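Local coordinates for protein acetamidase (PDB 2II1) that probably hydrolyses carbon-nitrogen bonds, other than peptide bonds, in linear amides and binds calcium ions, at residues Gln47-Ile52 with Val89-Pro94; Glu212-Leu217 with Ala251-Leu256. All coordinates share one frame; numbering follows the deposited sequence.

Contact 1 (Gln47-Ile52 with Val89-Pro94); sequences QALTSI and VMTAAP
Leu49, in a short 3-10 turn, faces Thr91 near the end of strand 87-92, with their CA atoms 6.8 Å apart and no hydrogen bond between the two backbones. One methyl makes the contact from the loop side. A chi1 of -174° sets Leu49 CG anti to the backbone N and brings CD2 against the strand. This methyl is in van der Waals contact with the hydroxyl oxygen of Thr91, CD2 to OG1 3.6 Å. Thr91 chi1 of 70° places OG1, rather than CG2, on the leucine. The same methyl reaches Ala93 CB at 4.1 Å. Leu49 thus touches two residues whose CB atoms both point at the loop. Ala92 between them points away and packs on Met263 of the second subunit. The Leu49 and Thr91 side chains cross at about a right angle. Phe38 touches both. The turn is closed from within: Ala48 O accepts from Ser51 N at 2.8 Å and from Ser51 OG at 2.6 Å, the hydroxyl lying in the carbonyl plane on a lone pair. Strand 87-92 pairs with strand 107-114 in a small antiparallel sheet. The loop before strand 60-67 thus packs on the end of a strand whose Val89 is hydrogen-bonded through the backbone to Glu198, a ligand of the second calcium ion.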
loop_
_atom_site.group_PDB
_atom_site.type_symbol
_atom_site.label_atom_id
_atom_site.label_comp_id
_atom_site.label_asym_id
_atom_site.label_seq_id
_atom_site.Cartn_x
_atom_site.Cartn_y
_atom_site.Cartn_z
ATOM N N GLN A 47 -30.369 -12.632 5.337
ATOM C CA GLN A 47 -29.703 -13.199 6.514
ATOM C C GLN A 47 -28.771 -12.162 7.074
ATOM O O GLN A 47 -27.977 -11.595 6.344
ATOM C CB GLN A 47 -28.879 -14.447 6.181
ATOM C CG GLN A 47 -29.649 -15.727 6.202
ATOM C CD GLN A 47 -28.767 -16.895 5.866
ATOM O OE1 GLN A 47 -28.733 -17.345 4.719
ATOM N NE2 GLN A 47 -28.014 -17.382 6.857
ATOM N N ALA A 48 -28.878 -11.908 8.372
ATOM C CA ALA A 48 -27.947 -11.013 9.042
ATOM C C ALA A 48 -26.694 -11.782 9.472
ATOM O O ALA A 48 -26.789 -12.931 9.942
ATOM C CB ALA A 48 -28.615 -10.351 10.243
ATOM N N LEU A 49 -25.535 -11.134 9.306
ATOM C CA LEU A 49 -24.249 -11.588 9.868
ATOM C C LEU A 49 -24.382 -12.007 11.329
ATOM O O LEU A 49 -23.818 -13.018 11.758
ATOM C CB LEU A 49 -23.190 -10.476 9.753
ATOM C CG LEU A 49 -21.755 -10.827 10.164
ATOM C CD1 LEU A 49 -21.271 -12.066 9.438
ATOM C CD2 LEU A 49 -20.793 -9.670 9.911
ATOM N N THR A 50 -25.157 -11.243 12.086
ATOM C CA THR A 50 -25.402 -11.539 13.483
ATOM C C THR A 50 -26.404 -12.678 13.727
ATOM O O THR A 50 -26.733 -12.942 14.878
ATOM C CB THR A 50 -25.887 -10.259 14.218
ATOM O OG1 THR A 50 -25.985 -10.518 15.617
ATOM C CG2 THR A 50 -27.239 -9.799 13.686
ATOM N N SER A 51 -26.882 -13.345 12.671
ATOM C CA SER A 51 -27.789 -14.504 12.791
ATOM C C SER A 51 -27.085 -15.872 12.640
ATOM O O SER A 51 -27.721 -16.925 12.793
ATOM C CB SER A 51 -28.945 -14.388 11.776
ATOM O OG SER A 51 -28.543 -14.758 10.455
ATOM N N ILE A 52 -25.779 -15.862 12.362
ATOM C CA ILE A 52 -25.037 -17.106 12.156
ATOM C C ILE A 52 -24.240 -17.512 13.392
ATOM O O ILE A 52 -24.096 -16.743 14.345
ATOM C CB ILE A 52 -24.109 -17.033 10.913
ATOM C CG1 ILE A 52 -22.839 -16.237 11.218
ATOM C CG2 ILE A 52 -24.884 -16.482 9.713
ATOM C CD1 ILE A 52 -21.997 -15.938 10.024
ATOM N N VAL A 89 -20.228 -13.834 -1.438
ATOM C CA VAL A 89 -21.027 -13.134 -0.413
ATOM C C VAL A 89 -20.168 -12.047 0.289
ATOM O O VAL A 89 -18.965 -12.241 0.583
ATOM C CB VAL A 89 -21.622 -14.113 0.669
ATOM C CG1 VAL A 89 -22.463 -13.372 1.699
ATOM C CG2 VAL A 89 -22.467 -15.217 0.035
HETATM N N MSE A 90 -20.789 -10.891 0.499
HETATM C CA MSE A 90 -20.220 -9.837 1.311
HETATM C C MSE A 90 -21.236 -9.381 2.359
HETATM O O MSE A 90 -22.460 -9.401 2.128
HETATM C CB MSE A 90 -19.809 -8.626 0.461
HETATM C CG MSE A 90 -18.706 -8.889 -0.554
HETATM SE SE MSE A 90 -18.025 -7.232 -1.385
HETATM C CE MSE A 90 -16.864 -6.743 0.032
ATOM N N THR A 91 -20.681 -8.960 3.496
ATOM C CA THR A 91 -21.411 -8.409 4.609
ATOM C C THR A 91 -20.840 -7.020 5.024
ATOM O O THR A 91 -19.639 -6.881 5.297
ATOM C CB THR A 91 -21.371 -9.383 5.835
ATOM O OG1 THR A 91 -20.051 -9.420 6.382
ATOM C CG2 THR A 91 -21.791 -10.780 5.444
ATOM N N ALA A 92 -21.715 -6.008 5.036
ATOM C CA ALA A 92 -21.433 -4.701 5.646
ATOM C C ALA A 92 -22.124 -4.638 7.013
ATOM O O ALA A 92 -23.347 -4.754 7.071
ATOM C CB ALA A 92 -21.938 -3.560 4.747
ATOM N N ALA A 93 -21.335 -4.458 8.089
ATOM C CA ALA A 93 -21.833 -4.415 9.492
ATOM C C ALA A 93 -21.362 -3.159 10.219
ATOM O O ALA A 93 -20.158 -2.984 10.403
ATOM C CB ALA A 93 -21.365 -5.648 10.273
ATOM N N PRO A 94 -22.296 -2.288 10.630
ATOM C CA PRO A 94 -21.974 -1.195 11.551
ATOM C C PRO A 94 -21.165 -1.716 12.743
ATOM O O PRO A 94 -21.427 -2.822 13.220
ATOM C CB PRO A 94 -23.353 -0.706 11.975
ATOM C CG PRO A 94 -24.199 -0.988 10.817
ATOM C CD PRO A 94 -23.717 -2.254 10.244
#

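Contact 2 (Glu212-Leu217 with Ala251-Leu256); sequences ERMFPL and ANRTAL
Arg253 reaches across from the last turn of helix 235-253 and forms a salt bridge with Glu212, its NH2 lying 2.9 Å from Glu212 OE2. The two side chains come from opposite directions. Their carboxylate and guanidinium planes are 54° apart, so the groups do not meet flat, and one oxygen and one nitrogen make the close approach. The arginine chain is bent at chi2 (-78°), extended at chi3, and turned again at chi4 (-87°), which sets how the guanidinium faces Glu212. Glu212 is also bent at chi2, and its carboxylate turns to meet the arginine. Met214, a selenomethionine, lies against the same group. Its CG sits in plane at the guanidinium edge, 3.5 Å from Arg253 NE, and its selenium end leads away from segment 251-256. Met214 O is 3.4 Å from Arg253 NE. Just after the helix, Thr254 OG1 accepts from Leu256 N at 3.1 Å in an ST turn. Arg213 leads away from this contact and forms a salt bridge with Glu172. Segment 212-217 links strands 201-210 and 219-221. Behind the surface pair, Phe215 meets Phe249 of helix 235-253 edge-to-face, and Pro216 packs on Asn245 and Phe249 of that helix.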
loop_
_atom_site.group_PDB
_atom_site.type_symbol
_atom_site.label_atom_id
_atom_site.label_comp_id
_atom_site.label_asym_id
_atom_site.label_seq_id
_atom_site.Cartn_x
_atom_site.Cartn_y
_atom_site.Cartn_z
ATOM N N GLU A 212 16.686 -24.864 4.978
ATOM C CA GLU A 212 17.244 -23.641 5.501
ATOM C C GLU A 212 16.247 -22.519 5.345
ATOM O O GLU A 212 15.738 -22.259 4.248
ATOM C CB GLU A 212 18.559 -23.254 4.827
ATOM C CG GLU A 212 19.479 -22.457 5.781
ATOM C CD GLU A 212 20.238 -21.337 5.094
ATOM O OE1 GLU A 212 20.865 -21.605 4.043
ATOM O OE2 GLU A 212 20.209 -20.191 5.612
ATOM N N ARG A 213 15.992 -21.854 6.464
ATOM C CA ARG A 213 15.123 -20.712 6.501
ATOM C C ARG A 213 15.878 -19.449 6.124
ATOM O O ARG A 213 16.451 -18.778 6.968
ATOM C CB ARG A 213 14.534 -20.592 7.882
ATOM C CG ARG A 213 13.299 -19.811 7.882
ATOM C CD ARG A 213 12.739 -19.740 9.252
ATOM N NE ARG A 213 12.126 -20.992 9.655
ATOM C CZ ARG A 213 11.527 -21.175 10.824
ATOM N NH1 ARG A 213 11.445 -20.178 11.677
ATOM N NH2 ARG A 213 11.003 -22.347 11.140
HETATM N N MSE A 214 15.826 -19.109 4.847
HETATM C CA MSE A 214 16.661 -18.056 4.258
HETATM C C MSE A 214 16.210 -16.608 4.490
HETATM O O MSE A 214 17.022 -15.680 4.440
HETATM C CB MSE A 214 16.734 -18.302 2.754
HETATM C CG MSE A 214 17.963 -17.740 2.084
HETATM SE SE MSE A 214 17.591 -17.466 0.202
HETATM C CE MSE A 214 16.327 -19.041 -0.108
ATOM N N PHE A 215 14.915 -16.403 4.709
ATOM C CA PHE A 215 14.380 -15.061 4.983
ATOM C C PHE A 215 13.325 -15.069 6.099
ATOM O O PHE A 215 12.837 -16.144 6.499
ATOM C CB PHE A 215 13.810 -14.402 3.703
ATOM C CG PHE A 215 13.357 -15.377 2.650
ATOM C CD1 PHE A 215 12.198 -16.112 2.815
ATOM C CD2 PHE A 215 14.079 -15.531 1.489
ATOM C CE1 PHE A 215 11.779 -17.001 1.833
ATOM C CE2 PHE A 215 13.679 -16.407 0.518
ATOM C CZ PHE A 215 12.521 -17.154 0.692
ATOM N N PRO A 216 12.965 -13.876 6.602
ATOM C CA PRO A 216 11.906 -13.787 7.607
ATOM C C PRO A 216 10.568 -14.124 6.973
ATOM O O PRO A 216 10.344 -13.820 5.806
ATOM C CB PRO A 216 11.953 -12.324 8.052
ATOM C CG PRO A 216 13.236 -11.790 7.522
ATOM C CD PRO A 216 13.492 -12.540 6.278
ATOM N N LEU A 217 9.708 -14.774 7.740
ATOM C CA LEU A 217 8.487 -15.359 7.222
ATOM C C LEU A 217 7.293 -14.691 7.958
ATOM O O LEU A 217 7.466 -14.221 9.049
ATOM C CB LEU A 217 8.522 -16.868 7.498
ATOM C CG LEU A 217 9.645 -17.680 6.878
ATOM C CD1 LEU A 217 9.602 -19.168 7.279
ATOM C CD2 LEU A 217 9.499 -17.555 5.402
ATOM N N ALA A 251 20.587 -7.257 3.737
ATOM C CA ALA A 251 21.846 -6.952 4.383
ATOM C C ALA A 251 22.559 -8.248 4.736
ATOM O O ALA A 251 23.701 -8.443 4.332
ATOM C CB ALA A 251 21.614 -6.114 5.603
ATOM N N ASN A 252 21.861 -9.148 5.432
ATOM C CA ASN A 252 22.433 -10.416 5.881
ATOM C C ASN A 252 22.878 -11.347 4.764
ATOM O O ASN A 252 23.878 -12.046 4.902
ATOM C CB ASN A 252 21.434 -11.182 6.761
ATOM C CG ASN A 252 21.277 -10.571 8.139
ATOM O OD1 ASN A 252 22.051 -9.702 8.537
ATOM N ND2 ASN A 252 20.271 -11.025 8.872
ATOM N N ARG A 253 22.124 -11.368 3.676
ATOM C CA ARG A 253 22.308 -12.351 2.640
ATOM C C ARG A 253 23.042 -11.808 1.418
ATOM O O ARG A 253 23.362 -12.573 0.529
ATOM C CB ARG A 253 20.944 -12.925 2.230
ATOM C CG ARG A 253 20.322 -13.843 3.281
ATOM C CD ARG A 253 20.983 -15.218 3.226
ATOM N NE ARG A 253 20.336 -16.219 4.076
ATOM C CZ ARG A 253 20.607 -16.426 5.364
ATOM N NH1 ARG A 253 21.518 -15.704 6.008
ATOM N NH2 ARG A 253 19.957 -17.376 6.020
ATOM N N THR A 254 23.309 -10.505 1.357
ATOM C CA THR A 254 24.007 -9.936 0.198
ATOM C C THR A 254 25.165 -9.064 0.646
ATOM O O THR A 254 25.319 -8.769 1.842
ATOM C CB THR A 254 23.057 -9.093 -0.730
ATOM O OG1 THR A 254 22.873 -7.791 -0.184
ATOM C CG2 THR A 254 21.685 -9.760 -0.917
ATOM N N ALA A 255 25.947 -8.622 -0.333
ATOM C CA ALA A 255 27.065 -7.705 -0.112
ATOM C C ALA A 255 26.620 -6.331 0.353
ATOM O O ALA A 255 27.451 -5.568 0.830
ATOM C CB ALA A 255 27.898 -7.571 -1.369
ATOM N N LEU A 256 25.332 -5.992 0.210
ATOM C CA LEU A 256 24.821 -4.700 0.707
ATOM C C LEU A 256 25.016 -4.590 2.225
ATOM O O LEU A 256 24.901 -5.589 2.928
ATOM C CB LEU A 256 23.311 -4.510 0.395
ATOM C CG LEU A 256 22.847 -4.490 -1.062
ATOM C CD1 LEU A 256 21.343 -4.257 -1.150
ATOM C CD2 LEU A 256 23.568 -3.448 -1.877
#

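The two contacts lie on opposite sides of the chain's centre, about 43 Å apart between their centres, and share no helix or strand. Contact 1 is partly buried and joins a loop to a strand of the small antiparallel sheet. Contact 2 is a surface contact and joins a loop to the end of a helix. Their chemistry follows this. A leucine methyl against threonine and alanine serves the first, and a charged pair the second. Each buries a modest area. Contact 1 lies near the calcium ligands Glu198 and His184. Segment 251-256 also holds Ala251, Thr254 and Leu256, a calcium site seen in this protein but with no ion on this chain here.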